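Local coordinates for protein putative serine phosphatase (Pseudomonas aeruginosa, PDB 6K4E) that probably removes phosphate from phosphothreonine of a partner protein, as a magnesium-dependent PP2C-type phosphatase in a pathway that controls biofilm formation in response to carbon availability, at residues A186-K191 / Y220-V225; G105-V110 / A173-V178. All blocks are in the same frame, centred on the assembly; numbering follows the deposited sequence.

Both contacts lie in the same five-stranded antiparallel sheet of the PP2C domain, their centres about 10 Å apart. Contact 2 pairs an outer-but-one strand with the central one; contact 1 joins the next strand to the edge strand. Strands 171-179 and 184-190 are neighbours and bind the two contacts together: Ala190 N lies 2.8 Å from Ala173 O and Ala186 O 2.8 Å from Trp177 N, both probable hydrogen bonds, while Phe187 CD1 packs 3.5 Å from Val176 CG2. A bound magnesium ion lies about 10 Å from the side chain of Val110, and one lies about 11 Å from that of Ala190. Strand 105-113 runs on to the magnesium ligands Asp112 and Cys113.

Contact 1: residues A186-K191 / Y220-V225; sequences AFAGAK and YRNIEV
At the edge of one PP2C-fold sheet, strand 184-190 receives its last partner, strand 223-226. Within 186-191 and 220-225 the antiparallel hydrogen-bonded pair is Phe187 with Ile223: Ile223 N donates to Phe187 O at 2.8 Å, and Phe187 N to Ile223 O at 2.9 Å. In the adjoining non-hydrogen-bonded pair, Ala186 CB meets Glu224 CG at 4.0 Å. Past Ala188 and Asn222 the chains diverge, bridged by a water that donates to Arg221 O and accepts a weak bond from Gly189 N. Phe187 has CG anti to its own N (chi1 163°), which carries the ring forward along its strand, with Gly189 N above one face towards the rim. Ile223 CD1 approaches that ring obliquely, 4.3 Å from Phe187 CD2, and Leu205 touches both side chains. On the opposite face the short methyl of Ala188 lets Asn222 OD1 come to 3.4 Å from its CB, and Pro143 packs on both. The Asn222 amide is gripped by Ala144 N at OD1 and Asp142 at ND2. Farther along, Ala190 CB sits 3.4 Å from Tyr220 OH, which is hydrogen-bonded to Arg210 O. Two direct backbone bonds thus join these segments; a water, apolar contacts and the anchored Asn222 and Tyr220 add to them.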
loop_
_atom_site.group_PDB
_atom_site.type_symbol
_atom_site.label_atom_id
_atom_site.label_comp_id
_atom_site.label_asym_id
_atom_site.label_seq_id
_atom_site.Cartn_x
_atom_site.Cartn_y
_atom_site.Cartn_z
ATOM N N ALA B 186 19.277 19.090 -7.448
ATOM C CA ALA B 186 19.470 17.887 -8.243
ATOM C C ALA B 186 18.084 17.360 -8.545
ATOM O O ALA B 186 17.274 17.258 -7.636
ATOM C CB ALA B 186 20.287 16.857 -7.470
ATOM N N PHE B 187 17.784 17.096 -9.809
ATOM C CA PHE B 187 16.477 16.580 -10.214
ATOM C C PHE B 187 16.615 15.302 -11.028
ATOM O O PHE B 187 17.487 15.201 -11.882
ATOM C CB PHE B 187 15.683 17.648 -11.034
ATOM C CG PHE B 187 14.510 17.087 -11.824
ATOM C CD1 PHE B 187 13.361 16.629 -11.177
ATOM C CD2 PHE B 187 14.583 16.954 -13.204
ATOM C CE1 PHE B 187 12.313 16.045 -11.907
ATOM C CE2 PHE B 187 13.529 16.389 -13.922
ATOM C CZ PHE B 187 12.403 15.958 -13.276
ATOM N N ALA B 188 15.737 14.339 -10.787
ATOM C CA ALA B 188 15.669 13.113 -11.591
ATOM C C ALA B 188 14.209 12.749 -11.728
ATOM O O ALA B 188 13.489 12.767 -10.743
ATOM C CB ALA B 188 16.456 11.981 -10.948
ATOM N N GLY B 189 13.780 12.473 -12.949
ATOM C CA GLY B 189 12.386 12.156 -13.231
ATOM C C GLY B 189 12.138 11.061 -14.242
ATOM O O GLY B 189 12.937 10.857 -15.154
ATOM N N ALA B 190 11.039 10.320 -14.050
ATOM C CA ALA B 190 10.551 9.289 -14.963
ATOM C C ALA B 190 9.169 9.784 -15.410
ATOM O O ALA B 190 8.226 9.731 -14.624
ATOM C CB ALA B 190 10.431 7.957 -14.240
ATOM N N LYS B 191 9.104 10.427 -16.592
ATOM C CA LYS B 191 7.905 10.961 -17.234
ATOM C C LYS B 191 7.292 12.139 -16.473
ATOM O O LYS B 191 6.099 12.424 -16.638
ATOM C CB LYS B 191 6.871 9.849 -17.512
ATOM C CG LYS B 191 7.289 8.896 -18.654
ATOM C CD LYS B 191 6.311 7.761 -18.906
ATOM C CE LYS B 191 4.983 8.182 -19.488
ATOM N NZ LYS B 191 4.000 7.066 -19.429
ATOM N N TYR B 220 18.528 5.967 -14.396
ATOM C CA TYR B 220 18.309 7.381 -14.088
ATOM C C TYR B 220 19.574 8.137 -13.743
ATOM O O TYR B 220 20.507 7.585 -13.150
ATOM C CB TYR B 220 17.231 7.549 -13.000
ATOM C CG TYR B 220 15.910 6.955 -13.439
ATOM C CD1 TYR B 220 15.176 7.528 -14.475
ATOM C CD2 TYR B 220 15.438 5.771 -12.881
ATOM C CE1 TYR B 220 13.997 6.948 -14.934
ATOM C CE2 TYR B 220 14.243 5.195 -13.313
ATOM C CZ TYR B 220 13.529 5.785 -14.346
ATOM O OH TYR B 220 12.357 5.236 -14.805
ATOM N N ARG B 221 19.595 9.409 -14.165
ATOM C CA ARG B 221 20.679 10.364 -13.978
ATOM C C ARG B 221 20.088 11.664 -13.409
ATOM O O ARG B 221 18.935 11.994 -13.687
ATOM C CB ARG B 221 21.368 10.602 -15.338
ATOM C CG ARG B 221 22.584 11.537 -15.316
ATOM C CD ARG B 221 23.085 11.919 -16.710
ATOM N NE ARG B 221 22.076 12.627 -17.506
ATOM C CZ ARG B 221 21.870 13.941 -17.477
ATOM N NH1 ARG B 221 22.601 14.720 -16.685
ATOM N NH2 ARG B 221 20.929 14.488 -18.234
ATOM N N ASN B 222 20.861 12.371 -12.576
ATOM C CA ASN B 222 20.477 13.653 -12.008
ATOM C C ASN B 222 20.858 14.802 -12.934
ATOM O O ASN B 222 21.901 14.770 -13.584
ATOM C CB ASN B 222 21.155 13.857 -10.666
ATOM C CG ASN B 222 20.638 12.934 -9.612
ATOM O OD1 ASN B 222 19.445 12.688 -9.527
ATOM N ND2 ASN B 222 21.528 12.386 -8.809
ATOM N N ILE B 223 20.000 15.817 -12.968
ATOM C CA ILE B 223 20.222 17.049 -13.686
ATOM C C ILE B 223 20.470 18.044 -12.575
ATOM O O ILE B 223 19.591 18.291 -11.750
ATOM C CB ILE B 223 19.019 17.423 -14.586
ATOM C CG1 ILE B 223 18.831 16.356 -15.699
ATOM C CG2 ILE B 223 19.200 18.848 -15.175
ATOM C CD1 ILE B 223 17.432 16.348 -16.355
ATOM N N GLU B 224 21.657 18.617 -12.567
ATOM C CA GLU B 224 22.048 19.534 -11.513
ATOM C C GLU B 224 22.155 20.931 -12.004
ATOM O O GLU B 224 22.933 21.219 -12.910
ATOM C CB GLU B 224 23.327 19.074 -10.816
ATOM C CG GLU B 224 23.188 17.739 -10.114
ATOM C CD GLU B 224 24.524 17.198 -9.662
ATOM O OE1 GLU B 224 25.235 16.594 -10.498
ATOM O OE2 GLU B 224 24.874 17.408 -8.480
ATOM N N VAL B 225 21.343 21.802 -11.412
ATOM C CA VAL B 225 21.288 23.202 -11.766
ATOM C C VAL B 225 21.690 24.106 -10.611
ATOM O O VAL B 225 21.426 23.756 -9.463
ATOM C CB VAL B 225 19.927 23.630 -12.384
ATOM C CG1 VAL B 225 19.751 23.058 -13.797
ATOM C CG2 VAL B 225 18.744 23.289 -11.474
HETATM O O HOH W 1 16.345 12.207 -15.061
#

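Contact 2: residues G105-V110 / A173-V178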
loop_
_atom_site.group_PDB
_atom_site.type_symbol
_atom_site.label_atom_id
_atom_site.label_comp_id
_atom_site.label_asym_id
_atom_site.label_seq_id
_atom_site.Cartn_x
_atom_site.Cartn_y
_atom_site.Cartn_z
ATOM N N GLY B 105 19.211 20.973 3.462
ATOM C CA GLY B 105 18.266 21.109 2.369
ATOM C C GLY B 105 17.092 20.165 2.492
ATOM O O GLY B 105 16.794 19.692 3.584
ATOM N N TYR B 106 16.401 19.870 1.379
ATOM C CA TYR B 106 15.255 18.968 1.462
ATOM C C TYR B 106 15.017 18.195 0.211
ATOM O O TYR B 106 15.374 18.641 -0.904
ATOM C CB TYR B 106 13.966 19.719 1.881
ATOM C CG TYR B 106 13.627 20.913 1.018
ATOM C CD1 TYR B 106 12.785 20.789 -0.080
ATOM C CD2 TYR B 106 14.107 22.184 1.332
ATOM C CE1 TYR B 106 12.458 21.898 -0.870
ATOM C CE2 TYR B 106 13.814 23.286 0.535
ATOM C CZ TYR B 106 12.966 23.144 -0.547
ATOM O OH TYR B 106 12.678 24.246 -1.326
ATOM N N LEU B 107 14.331 17.059 0.393
ATOM C CA LEU B 107 13.910 16.204 -0.699
ATOM C C LEU B 107 12.444 16.452 -0.892
ATOM O O LEU B 107 11.700 16.437 0.063
ATOM C CB LEU B 107 14.169 14.727 -0.390
ATOM C CG LEU B 107 13.692 13.725 -1.453
ATOM C CD1 LEU B 107 14.609 13.734 -2.715
ATOM C CD2 LEU B 107 13.630 12.372 -0.877
ATOM N N ILE B 108 12.026 16.686 -2.136
ATOM C CA ILE B 108 10.625 16.952 -2.467
ATOM C C ILE B 108 10.278 16.267 -3.799
ATOM O O ILE B 108 11.085 16.266 -4.724
ATOM C CB ILE B 108 10.384 18.463 -2.414
ATOM C CG1 ILE B 108 8.888 18.810 -2.409
ATOM C CG2 ILE B 108 11.166 19.218 -3.511
ATOM C CD1 ILE B 108 8.526 20.365 -1.957
ATOM N N GLY B 109 9.102 15.682 -3.893
ATOM C CA GLY B 109 8.720 15.001 -5.124
ATOM C C GLY B 109 7.249 14.698 -5.301
ATOM O O GLY B 109 6.463 14.879 -4.380
ATOM N N VAL B 110 6.866 14.279 -6.511
ATOM C CA VAL B 110 5.494 13.907 -6.884
ATOM C C VAL B 110 5.567 12.562 -7.571
ATOM O O VAL B 110 6.581 12.238 -8.199
ATOM C CB VAL B 110 4.749 14.937 -7.783
ATOM C CG1 VAL B 110 4.474 16.245 -7.047
ATOM C CG2 VAL B 110 5.468 15.163 -9.124
ATOM N N ALA B 173 7.432 9.698 -11.707
ATOM C CA ALA B 173 7.934 10.402 -10.530
ATOM C C ALA B 173 8.934 11.469 -10.891
ATOM O O ALA B 173 9.678 11.327 -11.851
ATOM C CB ALA B 173 8.528 9.443 -9.502
ATOM N N GLY B 174 8.883 12.560 -10.151
ATOM C CA GLY B 174 9.807 13.672 -10.281
ATOM C C GLY B 174 10.303 13.921 -8.878
ATOM O O GLY B 174 9.491 14.179 -7.993
ATOM N N LEU B 175 11.602 13.747 -8.649
ATOM C CA LEU B 175 12.226 13.917 -7.339
ATOM C C LEU B 175 13.290 14.965 -7.395
ATOM O O LEU B 175 14.130 14.930 -8.282
ATOM C CB LEU B 175 12.890 12.615 -6.886
ATOM C CG LEU B 175 12.078 11.651 -6.078
ATOM C CD1 LEU B 175 12.900 10.467 -5.792
ATOM C CD2 LEU B 175 11.649 12.264 -4.747
ATOM N N VAL B 176 13.314 15.849 -6.405
ATOM C CA VAL B 176 14.278 16.938 -6.346
ATOM C C VAL B 176 14.991 17.005 -4.991
ATOM O O VAL B 176 14.330 17.063 -3.954
ATOM C CB VAL B 176 13.559 18.281 -6.665
ATOM C CG1 VAL B 176 14.482 19.474 -6.480
ATOM C CG2 VAL B 176 12.945 18.293 -8.070
ATOM N N TRP B 177 16.325 17.079 -5.005
ATOM C CA TRP B 177 17.078 17.355 -3.791
ATOM C C TRP B 177 17.485 18.846 -3.881
ATOM O O TRP B 177 18.246 19.221 -4.772
ATOM C CB TRP B 177 18.315 16.432 -3.608
ATOM C CG TRP B 177 19.299 16.985 -2.618
ATOM C CD1 TRP B 177 20.505 17.545 -2.904
ATOM C CD2 TRP B 177 19.114 17.133 -1.200
ATOM N NE1 TRP B 177 21.111 17.977 -1.747
ATOM C CE2 TRP B 177 20.265 17.772 -0.692
ATOM C CE3 TRP B 177 18.116 16.728 -0.295
ATOM C CZ2 TRP B 177 20.416 18.080 0.666
ATOM C CZ3 TRP B 177 18.281 17.006 1.051
ATOM C CH2 TRP B 177 19.416 17.682 1.519
ATOM N N VAL B 178 16.914 19.689 -3.005
ATOM C CA VAL B 178 17.211 21.124 -2.923
ATOM C C VAL B 178 18.317 21.278 -1.908
ATOM O O VAL B 178 18.070 21.131 -0.718
ATOM C CB VAL B 178 15.970 21.970 -2.528
ATOM C CG1 VAL B 178 16.314 23.459 -2.372
ATOM C CG2 VAL B 178 14.844 21.772 -3.527
#
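Six backbone hydrogen bonds zip Tyr106, Ile108 and Val110 to Val178, Val176 and Gly174, an antiparallel ladder inside a sheet of the PP2C fold. The shortest, Val176 N to Ile108 O and Val178 N to Tyr106 O, are both 2.8 Å. On the face that carries Tyr106, the phenol ring lies flat against Val178, whose CB stands over the ring centre in a CH-pi contact, 3.9 Å from the centroid. A chi1 of 54° sets Tyr106 CG between its backbone N and carbonyl carbon and brings the ring beside Val178, whose two methyls spread over the same face, CG2 near Tyr106 CE1 and CG1 near CE2. Next along this face, Ile108 CG2 rests 4.1 Å from Val176 CB. The other face holds Leu107 and Leu175, with Leu107 CD1 at 3.9 Å from Leu175 CD2. Gly109 suits its place because a CB there would collide with Leu175 CD2 and Gly174 O. Trp177 has CG anti to its own N (chi1 162°), which swings the indole forward and across to Gly105, whose bare backbone admits it: CH2 comes within 3.5 Å of Gly105 C, and CZ3 within 3.4 Å of Tyr106 N. Around this shell, Phe298 of strand 293-300 touches Tyr106, Ile108 and Val178, joining the two sheets, while Ile146 of helix 143-157 packs on both leucines. Trp177 NE1 makes a weak hydrogen bond to Asp179 OD2.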